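Local coordinates for protein CurH (Lyngbya majuscula, PDB 3KG7) that probably catalyses the dehydration of a beta-hydroxyacyl intermediate, as the dehydratase domain of a module in the curacin polyketide synthase, at residues C[163-175]-C[183-195]. Sequence-based numbering, arbitrary orientation.
Sequences VYGPMLQAVRQAW and LEIEVPKALAFQL
E184 O takes R172 N at 2.8 Å and, weakly, Q173 N. Two residues facing one make this a classic beta bulge. Backbone bonds flank it: E184 N gives to Q173 O at 2.8 Å, and E186 N gives to A170 O at 2.9 Å, nearly straight. Strands 171-175 and 183-186 run antiparallel, their axes 167° apart.

Charged side chains gather on one face. With CG anti to the backbone N (chi1 -155°) and the chain extended from there to NE, R172 runs alongside E184, pointing the same way. Its NE makes a salt bridge to E186 OE2 at 3.2 Å, with weak hydrogen-bond geometry. The guanidinium and that carboxylate are turned 66° apart. E184 OE1 sits at the edge of the W175 ring, near its plane, 3.5 Å from CH2. R243 forms a long, weak ion pair with E184.

Apolar groups take the other face. L183 CD2 touches both V171 CG1 and A174 CB. I185 packs on strand 243-255 and helix 202-207.

The loop before strand 171-175 also meets the turn after 183-186. P188 CG rests on A170 CB at 3.7 Å. M167, a selenomethionine, sets CG on A190 CB at 3.7 Å and near L191 CD1.

The whole is a bulged beta hairpin, extended by loop packing, within the second hotdog of the double-hotdog dehydratase fold.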
ATOM      1  N   VAL C 163     -16.862 -18.398  24.852  1.00 83.11           N
ATOM      2  CA  VAL C 163     -16.785 -17.670  26.122  1.00 81.79           C
ATOM      3  C   VAL C 163     -16.424 -16.212  25.880  1.00 82.43           C
ATOM      4  O   VAL C 163     -15.418 -15.905  25.231  1.00 83.14           O
ATOM      5  CB  VAL C 163     -15.777 -18.301  27.140  1.00 81.56           C
ATOM      6  CG1 VAL C 163     -15.857 -17.598  28.499  1.00 80.15           C
ATOM      7  CG2 VAL C 163     -16.019 -19.795  27.326  1.00 80.22           C
ATOM      8  N   TYR C 164     -17.262 -15.325  26.408  1.00 82.49           N
ATOM      9  CA  TYR C 164     -17.068 -13.886  26.295  1.00 81.64           C
ATOM     10  C   TYR C 164     -16.382 -13.352  27.552  1.00 80.77           C
ATOM     11  O   TYR C 164     -16.962 -13.368  28.633  1.00 80.80           O
ATOM     12  CB  TYR C 164     -18.415 -13.173  26.097  1.00 84.80           C
ATOM     13  CG  TYR C 164     -19.123 -13.419  24.770  1.00 85.63           C
ATOM     14  CD1 TYR C 164     -20.325 -14.129  24.720  1.00 87.04           C
ATOM     15  CD2 TYR C 164     -18.611 -12.916  23.572  1.00 87.23           C
ATOM     16  CE1 TYR C 164     -20.993 -14.346  23.510  1.00 86.84           C
ATOM     17  CE2 TYR C 164     -19.275 -13.125  22.350  1.00 87.36           C
ATOM     18  CZ  TYR C 164     -20.462 -13.841  22.334  1.00 86.95           C
ATOM     19  OH  TYR C 164     -21.123 -14.057  21.145  1.00 87.69           O
ATOM     20  N   GLY C 165     -15.144 -12.886  27.406  1.00 80.30           N
ATOM     21  CA  GLY C 165     -14.418 -12.263  28.509  1.00 79.69           C
ATOM     22  C   GLY C 165     -14.852 -10.825  28.760  1.00 79.86           C
ATOM     23  O   GLY C 165     -15.663 -10.279  28.003  1.00 79.53           O
ATOM     24  N   PRO C 166     -14.307 -10.198  29.823  1.00 80.01           N
ATOM     25  CA  PRO C 166     -14.627  -8.843  30.299  1.00 80.85           C
ATOM     26  C   PRO C 166     -14.788  -7.776  29.209  1.00 82.21           C
ATOM     27  O   PRO C 166     -15.650  -6.895  29.323  1.00 80.95           O
ATOM     28  CB  PRO C 166     -13.425  -8.503  31.185  1.00 80.57           C
ATOM     29  CG  PRO C 166     -13.027  -9.799  31.752  1.00 79.21           C
ATOM     30  CD  PRO C 166     -13.276 -10.827  30.671  1.00 79.32           C
HETATM   31  N   MSE C 167     -13.961  -7.863  28.169  1.00 84.22           N
HETATM   32  CA  MSE C 167     -13.931  -6.874  27.100  1.00 88.36           C
HETATM   33  C   MSE C 167     -14.970  -7.144  26.013  1.00 86.31           C
HETATM   34  O   MSE C 167     -15.095  -6.364  25.058  1.00 84.26           O
HETATM   35  CB  MSE C 167     -12.531  -6.809  26.509  1.00 90.39           C
HETATM   36  CG  MSE C 167     -11.694  -5.703  27.087  1.00 93.90           C
HETATM   37 SE   MSE C 167      -9.805  -5.894  26.640  1.00102.20          SE
HETATM   38  CE  MSE C 167      -9.086  -6.337  28.406  1.00 95.30           C
ATOM     39  N   LEU C 168     -15.702  -8.247  26.170  1.00 85.19           N
ATOM     40  CA  LEU C 168     -16.759  -8.644  25.240  1.00 83.29           C
ATOM     41  C   LEU C 168     -18.136  -8.619  25.905  1.00 83.84           C
ATOM     42  O   LEU C 168     -19.163  -8.771  25.237  1.00 83.45           O
ATOM     43  CB  LEU C 168     -16.481 -10.044  24.676  1.00 81.89           C
ATOM     44  CG  LEU C 168     -15.730 -10.272  23.352  1.00 80.34           C
ATOM     45  CD1 LEU C 168     -16.563  -9.879  22.142  1.00 78.42           C
ATOM     46  CD2 LEU C 168     -14.385  -9.585  23.314  1.00 79.06           C
ATOM     47  N   GLN C 169     -18.154  -8.420  27.219  1.00 85.72           N
ATOM     48  CA  GLN C 169     -19.401  -8.429  27.985  1.00 87.33           C
ATOM     49  C   GLN C 169     -20.174  -7.124  27.834  1.00 87.52           C
ATOM     50  O   GLN C 169     -20.204  -6.288  28.743  1.00 88.83           O
ATOM     51  CB  GLN C 169     -19.120  -8.762  29.446  1.00 87.24           C
ATOM     52  CG  GLN C 169     -18.912 -10.252  29.663  1.00 89.86           C
ATOM     53  CD  GLN C 169     -18.204 -10.571  30.958  1.00 91.80           C
ATOM     54  OE1 GLN C 169     -17.366  -9.804  31.431  1.00 93.74           O
ATOM     55  NE2 GLN C 169     -18.529 -11.719  31.535  1.00 92.67           N
ATOM     56  N   ALA C 170     -20.799  -6.968  26.671  1.00 86.65           N
ATOM     57  CA  ALA C 170     -21.511  -5.742  26.306  1.00 87.22           C
ATOM     58  C   ALA C 170     -23.012  -5.844  26.539  1.00 88.36           C
ATOM     59  O   ALA C 170     -23.725  -4.848  26.424  1.00 89.75           O
ATOM     60  CB  ALA C 170     -21.227  -5.377  24.846  1.00 86.19           C
ATOM     61  N   VAL C 171     -23.488  -7.043  26.857  1.00 86.26           N
ATOM     62  CA  VAL C 171     -24.913  -7.271  27.048  1.00 83.77           C
ATOM     63  C   VAL C 171     -25.332  -6.936  28.478  1.00 85.38           C
ATOM     64  O   VAL C 171     -25.112  -7.720  29.408  1.00 85.05           O
ATOM     65  CB  VAL C 171     -25.317  -8.714  26.691  1.00 83.19           C
ATOM     66  CG1 VAL C 171     -26.825  -8.863  26.729  1.00 81.04           C
ATOM     67  CG2 VAL C 171     -24.772  -9.100  25.323  1.00 83.18           C
ATOM     68  N   ARG C 172     -25.939  -5.764  28.640  1.00 86.55           N
ATOM     69  CA  ARG C 172     -26.409  -5.309  29.944  1.00 88.17           C
ATOM     70  C   ARG C 172     -27.648  -6.079  30.415  1.00 88.09           C
ATOM     71  O   ARG C 172     -27.722  -6.496  31.575  1.00 88.76           O
ATOM     72  CB  ARG C 172     -26.678  -3.800  29.926  1.00 90.90           C
ATOM     73  CG  ARG C 172     -26.572  -3.149  31.300  1.00 95.40           C
ATOM     74  CD  ARG C 172     -26.703  -1.625  31.248  1.00 96.63           C
ATOM     75  NE  ARG C 172     -26.066  -1.001  32.411  1.00100.94           N
ATOM     76  CZ  ARG C 172     -26.642  -0.835  33.602  1.00102.02           C
ATOM     77  NH1 ARG C 172     -27.890  -1.234  33.815  1.00102.54           N
ATOM     78  NH2 ARG C 172     -25.963  -0.263  34.587  1.00102.51           N
ATOM     79  N   GLN C 173     -28.613  -6.267  29.516  1.00 88.55           N
ATOM     80  CA  GLN C 173     -29.858  -6.965  29.848  1.00 88.71           C
ATOM     81  C   GLN C 173     -30.431  -7.689  28.631  1.00 87.13           C
ATOM     82  O   GLN C 173     -30.284  -7.227  27.498  1.00 87.59           O
ATOM     83  CB  GLN C 173     -30.883  -5.979  30.418  1.00 89.90           C
ATOM     84  CG  GLN C 173     -32.000  -6.616  31.241  1.00 93.07           C
ATOM     85  CD  GLN C 173     -31.541  -7.087  32.609  1.00 95.24           C
ATOM     86  OE1 GLN C 173     -30.658  -6.485  33.223  1.00 96.95           O
ATOM     87  NE2 GLN C 173     -32.145  -8.167  33.098  1.00 95.44           N
ATOM     88  N   ALA C 174     -31.081  -8.821  28.872  1.00 86.79           N
ATOM     89  CA  ALA C 174     -31.686  -9.604  27.802  1.00 87.33           C
ATOM     90  C   ALA C 174     -33.150  -9.934  28.093  1.00 88.29           C
ATOM     91  O   ALA C 174     -33.505 -10.279  29.221  1.00 89.92           O
ATOM     92  CB  ALA C 174     -30.889 -10.873  27.573  1.00 87.07           C
ATOM     93  N   TRP C 175     -33.995  -9.812  27.072  1.00 88.05           N
ATOM     94  CA  TRP C 175     -35.395 -10.216  27.174  1.00 88.76           C
ATOM     95  C   TRP C 175     -35.729 -11.232  26.085  1.00 90.65           C
ATOM     96  O   TRP C 175     -35.116 -11.232  25.017  1.00 91.87           O
ATOM     97  CB  TRP C 175     -36.321  -9.006  27.058  1.00 86.17           C
ATOM     98  CG  TRP C 175     -36.156  -7.966  28.136  1.00 85.42           C
ATOM     99  CD1 TRP C 175     -36.857  -7.880  29.306  1.00 84.70           C
ATOM    100  CD2 TRP C 175     -35.252  -6.848  28.128  1.00 84.60           C
ATOM    101  NE1 TRP C 175     -36.441  -6.788  30.032  1.00 84.61           N
ATOM    102  CE2 TRP C 175     -35.456  -6.138  29.332  1.00 84.63           C
ATOM    103  CE3 TRP C 175     -34.292  -6.379  27.221  1.00 84.26           C
ATOM    104  CZ2 TRP C 175     -34.730  -4.985  29.655  1.00 84.45           C
ATOM    105  CZ3 TRP C 175     -33.572  -5.231  27.545  1.00 84.51           C
ATOM    106  CH2 TRP C 175     -33.797  -4.548  28.751  1.00 84.37           C
ATOM    107  N   LEU C 183     -32.018  -7.338  23.161  1.00 83.23           N
ATOM    108  CA  LEU C 183     -30.786  -7.166  23.939  1.00 82.93           C
ATOM    109  C   LEU C 183     -30.500  -5.689  24.213  1.00 83.03           C
ATOM    110  O   LEU C 183     -30.533  -4.863  23.297  1.00 81.42           O
ATOM    111  CB  LEU C 183     -29.583  -7.771  23.201  1.00 82.49           C
ATOM    112  CG  LEU C 183     -29.442  -9.290  23.051  1.00 82.57           C
ATOM    113  CD1 LEU C 183     -28.376  -9.645  22.024  1.00 80.70           C
ATOM    114  CD2 LEU C 183     -29.126  -9.943  24.380  1.00 82.47           C
ATOM    115  N   GLU C 184     -30.219  -5.362  25.472  1.00 83.40           N
ATOM    116  CA  GLU C 184     -29.740  -4.027  25.830  1.00 84.25           C
ATOM    117  C   GLU C 184     -28.215  -4.046  25.846  1.00 85.23           C
ATOM    118  O   GLU C 184     -27.605  -4.798  26.613  1.00 86.23           O
ATOM    119  CB  GLU C 184     -30.300  -3.588  27.188  1.00 83.87           C
ATOM    120  CG  GLU C 184     -29.897  -2.175  27.617  1.00 83.95           C
ATOM    121  CD  GLU C 184     -30.541  -1.744  28.928  1.00 84.71           C
ATOM    122  OE1 GLU C 184     -31.790  -1.734  29.011  1.00 85.36           O
ATOM    123  OE2 GLU C 184     -29.796  -1.407  29.874  1.00 85.12           O
ATOM    124  N   ILE C 185     -27.609  -3.219  24.998  1.00 84.13           N
ATOM    125  CA  ILE C 185     -26.168  -3.267  24.765  1.00 83.65           C
ATOM    126  C   ILE C 185     -25.487  -1.950  25.130  1.00 84.33           C
ATOM    127  O   ILE C 185     -25.968  -0.877  24.763  1.00 85.17           O
ATOM    128  CB  ILE C 185     -25.867  -3.664  23.306  1.00 83.63           C
ATOM    129  CG1 ILE C 185     -26.319  -5.105  23.058  1.00 84.12           C
ATOM    130  CG2 ILE C 185     -24.391  -3.516  22.989  1.00 83.77           C
ATOM    131  CD1 ILE C 185     -26.602  -5.418  21.606  1.00 86.00           C
ATOM    132  N   GLU C 186     -24.374  -2.053  25.860  1.00 84.10           N
ATOM    133  CA  GLU C 186     -23.565  -0.907  26.277  1.00 85.65           C
ATOM    134  C   GLU C 186     -22.077  -1.206  26.058  1.00 85.04           C
ATOM    135  O   GLU C 186     -21.702  -2.356  25.825  1.00 86.55           O
ATOM    136  CB  GLU C 186     -23.828  -0.569  27.754  1.00 87.80           C
ATOM    137  CG  GLU C 186     -23.280  -1.608  28.752  1.00 92.06           C
ATOM    138  CD  GLU C 186     -23.249  -1.119  30.200  1.00 92.52           C
ATOM    139  OE1 GLU C 186     -23.150   0.109  30.428  1.00 94.44           O
ATOM    140  OE2 GLU C 186     -23.312  -1.973  31.115  1.00 93.88           O
ATOM    141  N   VAL C 187     -21.244  -0.167  26.136  1.00 83.40           N
ATOM    142  CA  VAL C 187     -19.793  -0.292  25.997  1.00 81.81           C
ATOM    143  C   VAL C 187     -19.215  -0.942  27.259  1.00 83.13           C
ATOM    144  O   VAL C 187     -19.302  -0.354  28.343  1.00 82.74           O
ATOM    145  CB  VAL C 187     -19.124   1.102  25.809  1.00 81.50           C
ATOM    146  CG1 VAL C 187     -17.591   0.994  25.790  1.00 78.69           C
ATOM    147  CG2 VAL C 187     -19.654   1.814  24.550  1.00 80.44           C
ATOM    148  N   PRO C 188     -18.622  -2.152  27.132  1.00 83.22           N
ATOM    149  CA  PRO C 188     -18.036  -2.783  28.316  1.00 81.28           C
ATOM    150  C   PRO C 188     -16.984  -1.881  28.945  1.00 81.51           C
ATOM    151  O   PRO C 188     -16.150  -1.310  28.234  1.00 81.22           O
ATOM    152  CB  PRO C 188     -17.388  -4.055  27.758  1.00 81.53           C
ATOM    153  CG  PRO C 188     -18.118  -4.335  26.502  1.00 82.56           C
ATOM    154  CD  PRO C 188     -18.459  -2.991  25.930  1.00 82.74           C
ATOM    155  N   LYS C 189     -17.036  -1.751  30.267  1.00 81.95           N
ATOM    156  CA  LYS C 189     -16.123  -0.882  31.010  1.00 82.71           C
ATOM    157  C   LYS C 189     -14.652  -1.168  30.676  1.00 81.84           C
ATOM    158  O   LYS C 189     -13.848  -0.243  30.550  1.00 81.33           O
ATOM    159  CB  LYS C 189     -16.379  -1.020  32.511  1.00 84.09           C
ATOM    160  CG  LYS C 189     -15.492  -0.155  33.394  1.00 86.60           C
ATOM    161  CD  LYS C 189     -15.334  -0.779  34.775  1.00 88.43           C
ATOM    162  CE  LYS C 189     -14.235  -0.105  35.564  1.00 88.57           C
ATOM    163  NZ  LYS C 189     -13.801  -0.963  36.689  1.00 88.92           N
ATOM    164  N   ALA C 190     -14.323  -2.449  30.516  1.00 80.44           N
ATOM    165  CA  ALA C 190     -12.972  -2.876  30.169  1.00 80.74           C
ATOM    166  C   ALA C 190     -12.560  -2.454  28.758  1.00 80.31           C
ATOM    167  O   ALA C 190     -11.379  -2.275  28.475  1.00 80.64           O
ATOM    168  CB  ALA C 190     -12.845  -4.384  30.331  1.00 81.51           C
ATOM    169  N   LEU C 191     -13.546  -2.277  27.885  1.00 80.93           N
ATOM    170  CA  LEU C 191     -13.305  -1.945  26.482  1.00 80.35           C
ATOM    171  C   LEU C 191     -13.218  -0.443  26.210  1.00 81.11           C
ATOM    172  O   LEU C 191     -12.515  -0.024  25.296  1.00 81.94           O
ATOM    173  CB  LEU C 191     -14.395  -2.580  25.613  1.00 79.63           C
ATOM    174  CG  LEU C 191     -14.126  -2.744  24.115  1.00 79.61           C
ATOM    175  CD1 LEU C 191     -13.090  -3.828  23.846  1.00 77.07           C
ATOM    176  CD2 LEU C 191     -15.429  -3.048  23.396  1.00 78.84           C
ATOM    177  N   ALA C 192     -13.924   0.353  27.012  1.00 81.92           N
ATOM    178  CA  ALA C 192     -14.034   1.815  26.831  1.00 82.47           C
ATOM    179  C   ALA C 192     -12.794   2.555  26.290  1.00 82.92           C
ATOM    180  O   ALA C 192     -12.926   3.393  25.403  1.00 83.99           O
ATOM    181  CB  ALA C 192     -14.534   2.480  28.121  1.00 81.38           C
ATOM    182  N   PHE C 193     -11.606   2.239  26.809  1.00 83.50           N
ATOM    183  CA  PHE C 193     -10.358   2.920  26.424  1.00 84.99           C
ATOM    184  C   PHE C 193      -9.955   2.680  24.975  1.00 85.63           C
ATOM    185  O   PHE C 193      -9.236   3.483  24.376  1.00 86.12           O
ATOM    186  CB  PHE C 193      -9.203   2.471  27.325  1.00 86.47           C
ATOM    187  CG  PHE C 193      -7.843   3.004  26.910  1.00 86.92           C
ATOM    188  CD1 PHE C 193      -7.330   4.165  27.485  1.00 86.82           C
ATOM    189  CD2 PHE C 193      -7.069   2.335  25.957  1.00 87.33           C
ATOM    190  CE1 PHE C 193      -6.068   4.655  27.120  1.00 86.97           C
ATOM    191  CE2 PHE C 193      -5.808   2.825  25.575  1.00 88.26           C
ATOM    192  CZ  PHE C 193      -5.304   3.982  26.166  1.00 87.03           C
ATOM    193  N   GLN C 194     -10.394   1.559  24.426  1.00 86.02           N
ATOM    194  CA  GLN C 194      -9.953   1.123  23.099  1.00 87.25           C
ATOM    195  C   GLN C 194     -10.740   1.753  21.955  1.00 88.54           C
ATOM    196  O   GLN C 194     -10.338   1.650  20.792  1.00 89.33           O
ATOM    197  CB  GLN C 194     -10.028  -0.405  22.978  1.00 86.69           C
ATOM    198  CG  GLN C 194      -9.319  -1.149  24.108  1.00 88.59           C
ATOM    199  CD  GLN C 194      -8.968  -2.576  23.744  1.00 88.96           C
ATOM    200  OE1 GLN C 194      -8.188  -2.817  22.822  1.00 91.42           O
ATOM    201  NE2 GLN C 194      -9.531  -3.533  24.476  1.00 88.34           N
ATOM    202  N   LEU C 195     -11.865   2.386  22.273  1.00 88.06           N
ATOM    203  CA  LEU C 195     -12.699   2.976  21.241  1.00 87.69           C
ATOM    204  C   LEU C 195     -12.040   4.227  20.664  1.00 89.28           C
ATOM    205  O   LEU C 195     -11.369   4.970  21.385  1.00 89.76           O
ATOM    206  CB  LEU C 195     -14.109   3.249  21.765  1.00 86.29           C
ATOM    207  CG  LEU C 195     -14.882   2.016  22.248  1.00 86.25           C
ATOM    208  CD1 LEU C 195     -16.349   2.328  22.445  1.00 86.10           C
ATOM    209  CD2 LEU C 195     -14.745   0.862  21.286  1.00 86.89           C
TER